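PDB 2PH5: homospermidine synthase from Legionella pneumophila subsp. pneumophila str. Philadelphia 1, which probably catalyses the formation of the polyamine homospermidine, using a bound NAD as cofactor. Local coordinates for residues 200-214 with 351-365. Residues are numbered along the deposited sequence; the frame is centred on the assembly and turned at random.
Sequences IKVIHVAEQDSQVTY and EIIDGCDELGVLLMG
H204 and M364, a selenomethionine, meet across two antiparallel strands, 202-209 and 356-364, whose backbones are knit by paired N-H...O=C bonds. M364 bends at chi2 and chi3 and lays its methyl CE over the centre of the imidazole, 3.4 Å from CG of H204, a CH-pi contact with SE behind it over the same face. At this end K201 and V202 both face M364, a classic beta bulge: M364 O accepts a 2.8 Å bond from K201 N and a weak one from V202 N, while M364 N donates to V202 O. H204 and L362 exchange two short bonds, but the pair A206-G360 is bonded only weakly. Q208 and E358 again bond both ways, and a water donates to Q208 O at 2.7 Å.

Acidic side chains crowd the face carrying E207, D209 and D357. OE2 of E207 lies 2.9 Å from OD1 of D357, and OD2 of D209 is 3.3 Å from OD2 of D357; these are close approaches of acceptors, not hydrogen bonds. Hydroxyls supply the partners instead: Y319 OH bonds to E207 OE1, T225 OG1 to D209 OD2 and T392 OG1 to D357 OD2.

Beyond D209 the pairing is irregular. D209 OD1 takes two bonds from Q211, one from the backbone N, closing an Asx turn, and one at 2.8 Å from NE2. S210 N donates to C356 O, and with chi1 at 64° the S210 hydroxyl swings back over its own backbone, where OG accepts from C356 N at 2.9 Å in place of a carbonyl. Single bonds tie this end together: V212 N to D354 O, I353 N to V212 O, and Y214 N to E351 O. L359 packs on A158, an NAD-binding residue of helix 158-176, placing this central antiparallel pair of the mixed sheet of the saccharopine dehydrogenase-like C-terminal domain beside the cofactor site.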
loop_
_atom_site.group_PDB
_atom_site.type_symbol
_atom_site.label_atom_id
_atom_site.label_comp_id
_atom_site.label_asym_id
_atom_site.label_seq_id
_atom_site.Cartn_x
_atom_site.Cartn_y
_atom_site.Cartn_z
ATOM N N ILE A 200 25.226 -21.686 -0.676
ATOM C CA ILE A 200 24.115 -20.898 -0.192
ATOM C C ILE A 200 24.639 -19.683 0.541
ATOM O O ILE A 200 25.294 -19.806 1.577
ATOM C CB ILE A 200 23.255 -21.699 0.776
ATOM C CG1 ILE A 200 22.874 -23.038 0.139
ATOM C CG2 ILE A 200 22.007 -20.908 1.131
ATOM C CD1 ILE A 200 22.096 -22.902 -1.150
ATOM N N LYS A 201 24.348 -18.507 -0.000
ATOM C CA LYS A 201 24.791 -17.262 0.605
ATOM C C LYS A 201 23.669 -16.588 1.387
ATOM O O LYS A 201 23.919 -15.851 2.339
ATOM C CB LYS A 201 25.300 -16.308 -0.475
ATOM C CG LYS A 201 26.563 -16.767 -1.174
ATOM C CD LYS A 201 26.911 -15.812 -2.302
ATOM C CE LYS A 201 28.256 -16.125 -2.911
ATOM N NZ LYS A 201 28.652 -15.023 -3.826
ATOM N N VAL A 202 22.430 -16.846 0.980
ATOM C CA VAL A 202 21.286 -16.245 1.643
ATOM C C VAL A 202 20.011 -17.073 1.473
ATOM O O VAL A 202 19.735 -17.611 0.397
ATOM C CB VAL A 202 21.056 -14.790 1.125
ATOM C CG1 VAL A 202 21.053 -14.772 -0.384
ATOM C CG2 VAL A 202 19.741 -14.223 1.657
ATOM N N ILE A 203 19.251 -17.176 2.562
ATOM C CA ILE A 203 17.993 -17.909 2.589
ATOM C C ILE A 203 16.859 -16.960 2.974
ATOM O O ILE A 203 16.941 -16.267 3.986
ATOM C CB ILE A 203 18.008 -19.042 3.645
ATOM C CG1 ILE A 203 18.997 -20.145 3.259
ATOM C CG2 ILE A 203 16.610 -19.620 3.794
ATOM C CD1 ILE A 203 18.968 -21.346 4.213
ATOM N N HIS A 204 15.802 -16.928 2.172
ATOM C CA HIS A 204 14.652 -16.082 2.473
ATOM C C HIS A 204 13.437 -16.952 2.754
ATOM O O HIS A 204 13.306 -18.054 2.216
ATOM C CB HIS A 204 14.265 -15.186 1.285
ATOM C CG HIS A 204 15.153 -13.998 1.082
ATOM N ND1 HIS A 204 15.038 -13.167 -0.013
ATOM C CD2 HIS A 204 16.173 -13.504 1.821
ATOM C CE1 HIS A 204 15.949 -12.215 0.057
ATOM N NE2 HIS A 204 16.654 -12.396 1.161
ATOM N N VAL A 205 12.561 -16.453 3.615
ATOM C CA VAL A 205 11.299 -17.113 3.877
ATOM C C VAL A 205 10.476 -16.176 3.011
ATOM O O VAL A 205 10.178 -15.046 3.411
ATOM C CB VAL A 205 10.855 -17.005 5.355
ATOM C CG1 VAL A 205 9.469 -17.616 5.520
ATOM C CG2 VAL A 205 11.857 -17.744 6.257
ATOM N N ALA A 206 10.190 -16.620 1.791
ATOM C CA ALA A 206 9.447 -15.809 0.837
ATOM C C ALA A 206 8.000 -16.264 0.751
ATOM O O ALA A 206 7.711 -17.391 0.345
ATOM C CB ALA A 206 10.112 -15.883 -0.530
ATOM N N GLU A 207 7.096 -15.377 1.150
ATOM C CA GLU A 207 5.672 -15.675 1.138
ATOM C C GLU A 207 4.916 -14.546 0.473
ATOM O O GLU A 207 5.266 -13.373 0.615
ATOM C CB GLU A 207 5.143 -15.871 2.566
ATOM C CG GLU A 207 3.644 -16.140 2.655
ATOM C CD GLU A 207 3.144 -16.272 4.091
ATOM O OE1 GLU A 207 3.989 -16.359 5.011
ATOM O OE2 GLU A 207 1.906 -16.300 4.301
ATOM N N GLN A 208 3.868 -14.912 -0.249
ATOM C CA GLN A 208 3.059 -13.927 -0.928
ATOM C C GLN A 208 1.599 -14.340 -0.854
ATOM O O GLN A 208 1.186 -15.311 -1.482
ATOM C CB GLN A 208 3.525 -13.806 -2.369
ATOM C CG GLN A 208 3.456 -12.400 -2.902
ATOM C CD GLN A 208 4.491 -12.163 -3.976
ATOM O OE1 GLN A 208 4.407 -11.199 -4.741
ATOM N NE2 GLN A 208 5.489 -13.048 -4.034
ATOM N N ASP A 209 0.836 -13.595 -0.058
ATOM C CA ASP A 209 -0.588 -13.836 0.156
ATOM C C ASP A 209 -1.369 -13.025 -0.865
ATOM O O ASP A 209 -1.316 -11.791 -0.862
ATOM C CB ASP A 209 -0.980 -13.383 1.569
ATOM C CG ASP A 209 -2.268 -14.027 2.066
ATOM O OD1 ASP A 209 -3.221 -14.200 1.271
ATOM O OD2 ASP A 209 -2.330 -14.346 3.271
ATOM N N SER A 210 -2.099 -13.723 -1.733
ATOM C CA SER A 210 -2.904 -13.070 -2.764
ATOM C C SER A 210 -4.405 -13.238 -2.512
ATOM O O SER A 210 -5.215 -13.003 -3.404
ATOM C CB SER A 210 -2.556 -13.633 -4.153
ATOM O OG SER A 210 -2.880 -15.010 -4.266
ATOM N N GLN A 211 -4.788 -13.642 -1.306
ATOM C CA GLN A 211 -6.207 -13.817 -1.026
ATOM C C GLN A 211 -6.939 -12.473 -1.042
ATOM O O GLN A 211 -6.586 -11.565 -0.295
ATOM C CB GLN A 211 -6.392 -14.537 0.320
ATOM C CG GLN A 211 -5.681 -15.903 0.334
ATOM C CD GLN A 211 -5.674 -16.583 1.690
ATOM O OE1 GLN A 211 -6.644 -17.262 2.073
ATOM N NE2 GLN A 211 -4.578 -16.403 2.434
ATOM N N VAL A 212 -7.927 -12.344 -1.929
ATOM C CA VAL A 212 -8.724 -11.123 -2.032
ATOM C C VAL A 212 -10.079 -11.378 -1.386
ATOM O O VAL A 212 -10.448 -12.528 -1.149
ATOM C CB VAL A 212 -8.956 -10.681 -3.494
ATOM C CG1 VAL A 212 -7.654 -10.204 -4.097
ATOM C CG2 VAL A 212 -9.554 -11.821 -4.301
ATOM N N THR A 213 -10.835 -10.314 -1.135
ATOM C CA THR A 213 -12.112 -10.466 -0.453
ATOM C C THR A 213 -13.275 -9.612 -0.930
ATOM O O THR A 213 -13.123 -8.718 -1.759
ATOM C CB THR A 213 -11.960 -10.134 1.018
ATOM O OG1 THR A 213 -11.543 -8.771 1.130
ATOM C CG2 THR A 213 -10.929 -11.034 1.680
ATOM N N TYR A 214 -14.440 -9.900 -0.356
ATOM C CA TYR A 214 -15.668 -9.178 -0.633
ATOM C C TYR A 214 -16.575 -9.275 0.602
ATOM O O TYR A 214 -16.787 -10.354 1.148
ATOM C CB TYR A 214 -16.387 -9.763 -1.850
ATOM C CG TYR A 214 -17.724 -9.103 -2.080
ATOM C CD1 TYR A 214 -17.817 -7.853 -2.710
ATOM C CD2 TYR A 214 -18.891 -9.671 -1.570
ATOM C CE1 TYR A 214 -19.045 -7.186 -2.814
ATOM C CE2 TYR A 214 -20.111 -9.015 -1.667
ATOM C CZ TYR A 214 -20.182 -7.775 -2.282
ATOM O OH TYR A 214 -21.383 -7.122 -2.310
ATOM N N GLU A 351 -15.181 -14.105 3.819
ATOM C CA GLU A 351 -15.257 -13.044 2.835
ATOM C C GLU A 351 -14.260 -13.142 1.687
ATOM O O GLU A 351 -14.435 -12.477 0.665
ATOM C CB GLU A 351 -15.162 -11.664 3.493
ATOM C CG GLU A 351 -14.042 -11.479 4.488
ATOM C CD GLU A 351 -14.430 -11.879 5.910
ATOM O OE1 GLU A 351 -14.449 -13.095 6.209
ATOM O OE2 GLU A 351 -14.718 -10.966 6.722
ATOM N N ILE A 352 -13.228 -13.970 1.816
ATOM C CA ILE A 352 -12.293 -14.058 0.709
ATOM C C ILE A 352 -12.919 -14.886 -0.409
ATOM O O ILE A 352 -13.483 -15.949 -0.173
ATOM C CB ILE A 352 -10.899 -14.629 1.135
ATOM C CG1 ILE A 352 -10.645 -15.969 0.474
ATOM C CG2 ILE A 352 -10.801 -14.764 2.641
ATOM C CD1 ILE A 352 -9.217 -16.342 0.538
ATOM N N ILE A 353 -12.825 -14.384 -1.633
ATOM C CA ILE A 353 -13.430 -15.052 -2.775
ATOM C C ILE A 353 -12.450 -15.714 -3.743
ATOM O O ILE A 353 -12.834 -16.598 -4.502
ATOM C CB ILE A 353 -14.290 -14.052 -3.557
ATOM C CG1 ILE A 353 -13.385 -13.024 -4.254
ATOM C CG2 ILE A 353 -15.260 -13.372 -2.605
ATOM C CD1 ILE A 353 -14.109 -11.855 -4.903
ATOM N N ASP A 354 -11.190 -15.297 -3.718
ATOM C CA ASP A 354 -10.210 -15.855 -4.637
ATOM C C ASP A 354 -8.812 -15.679 -4.058
ATOM O O ASP A 354 -8.631 -15.018 -3.029
ATOM C CB ASP A 354 -10.309 -15.119 -5.979
ATOM C CG ASP A 354 -9.600 -15.842 -7.106
ATOM O OD1 ASP A 354 -9.114 -15.151 -8.025
ATOM O OD2 ASP A 354 -9.532 -17.091 -7.097
ATOM N N GLY A 355 -7.825 -16.282 -4.712
ATOM C CA GLY A 355 -6.453 -16.135 -4.254
ATOM C C GLY A 355 -5.808 -17.333 -3.588
ATOM O O GLY A 355 -6.432 -18.372 -3.382
ATOM N N CYS A 356 -4.539 -17.177 -3.239
ATOM C CA CYS A 356 -3.811 -18.255 -2.610
ATOM C C CYS A 356 -2.668 -17.730 -1.753
ATOM O O CYS A 356 -2.339 -16.542 -1.785
ATOM C CB CYS A 356 -3.272 -19.208 -3.678
ATOM S SG CYS A 356 -2.096 -18.452 -4.794
ATOM N N ASP A 357 -2.066 -18.623 -0.982
ATOM C CA ASP A 357 -0.972 -18.241 -0.117
ATOM C C ASP A 357 0.261 -19.052 -0.501
ATOM O O ASP A 357 0.260 -20.281 -0.380
ATOM C CB ASP A 357 -1.352 -18.511 1.342
ATOM C CG ASP A 357 -0.441 -17.800 2.326
ATOM O OD1 ASP A 357 0.770 -17.683 2.034
ATOM O OD2 ASP A 357 -0.933 -17.373 3.394
ATOM N N GLU A 358 1.296 -18.368 -0.990
ATOM C CA GLU A 358 2.533 -19.039 -1.374
ATOM C C GLU A 358 3.579 -18.887 -0.303
ATOM O O GLU A 358 4.294 -17.893 -0.270
ATOM C CB GLU A 358 3.121 -18.479 -2.667
ATOM C CG GLU A 358 2.573 -19.114 -3.897
ATOM C CD GLU A 358 3.571 -19.160 -5.043
ATOM O OE1 GLU A 358 4.243 -18.127 -5.323
ATOM O OE2 GLU A 358 3.666 -20.240 -5.669
ATOM N N LEU A 359 3.669 -19.879 0.569
ATOM C CA LEU A 359 4.642 -19.860 1.647
ATOM C C LEU A 359 5.786 -20.799 1.295
ATOM O O LEU A 359 5.554 -21.940 0.906
ATOM C CB LEU A 359 3.995 -20.316 2.954
ATOM C CG LEU A 359 4.973 -20.553 4.108
ATOM C CD1 LEU A 359 5.682 -19.250 4.433
ATOM C CD2 LEU A 359 4.217 -21.082 5.344
ATOM N N GLY A 360 7.017 -20.316 1.419
ATOM C CA GLY A 360 8.154 -21.155 1.103
ATOM C C GLY A 360 9.478 -20.499 1.432
ATOM O O GLY A 360 9.513 -19.401 1.987
ATOM N N VAL A 361 10.565 -21.181 1.087
ATOM C CA VAL A 361 11.909 -20.683 1.339
ATOM C C VAL A 361 12.727 -20.562 0.066
ATOM O O VAL A 361 12.706 -21.437 -0.796
ATOM C CB VAL A 361 12.681 -21.592 2.308
ATOM C CG1 VAL A 361 12.147 -21.414 3.715
ATOM C CG2 VAL A 361 12.551 -23.038 1.869
ATOM N N LEU A 362 13.459 -19.466 -0.038
ATOM C CA LEU A 362 14.276 -19.210 -1.201
ATOM C C LEU A 362 15.740 -19.353 -0.830
ATOM O O LEU A 362 16.230 -18.648 0.055
ATOM C CB LEU A 362 13.993 -17.796 -1.701
ATOM C CG LEU A 362 14.639 -17.312 -2.996
ATOM C CD1 LEU A 362 14.232 -18.245 -4.133
ATOM C CD2 LEU A 362 14.196 -15.866 -3.285
ATOM N N LEU A 363 16.435 -20.281 -1.480
ATOM C CA LEU A 363 17.863 -20.467 -1.222
ATOM C C LEU A 363 18.630 -19.888 -2.402
ATOM O O LEU A 363 18.401 -20.294 -3.535
ATOM C CB LEU A 363 18.202 -21.947 -1.062
ATOM C CG LEU A 363 17.738 -22.532 0.265
ATOM C CD1 LEU A 363 16.213 -22.531 0.332
ATOM C CD2 LEU A 363 18.274 -23.937 0.399
HETATM N N MSE A 364 19.519 -18.935 -2.137
HETATM C CA MSE A 364 20.312 -18.291 -3.188
HETATM C C MSE A 364 21.817 -18.527 -3.018
HETATM O O MSE A 364 22.311 -18.625 -1.894
HETATM C CB MSE A 364 20.043 -16.783 -3.192
HETATM C CG MSE A 364 18.589 -16.396 -3.429
HETATM SE SE MSE A 364 18.089 -14.736 -2.517
HETATM C CE MSE A 364 17.449 -15.514 -0.857
ATOM N N GLY A 365 22.534 -18.615 -4.138
ATOM C CA GLY A 365 23.970 -18.831 -4.095
ATOM C C GLY A 365 24.481 -19.970 -4.964
ATOM O O GLY A 365 25.559 -19.875 -5.556
HETATM O O HOH W 1 0.006 -15.619 -3.942
#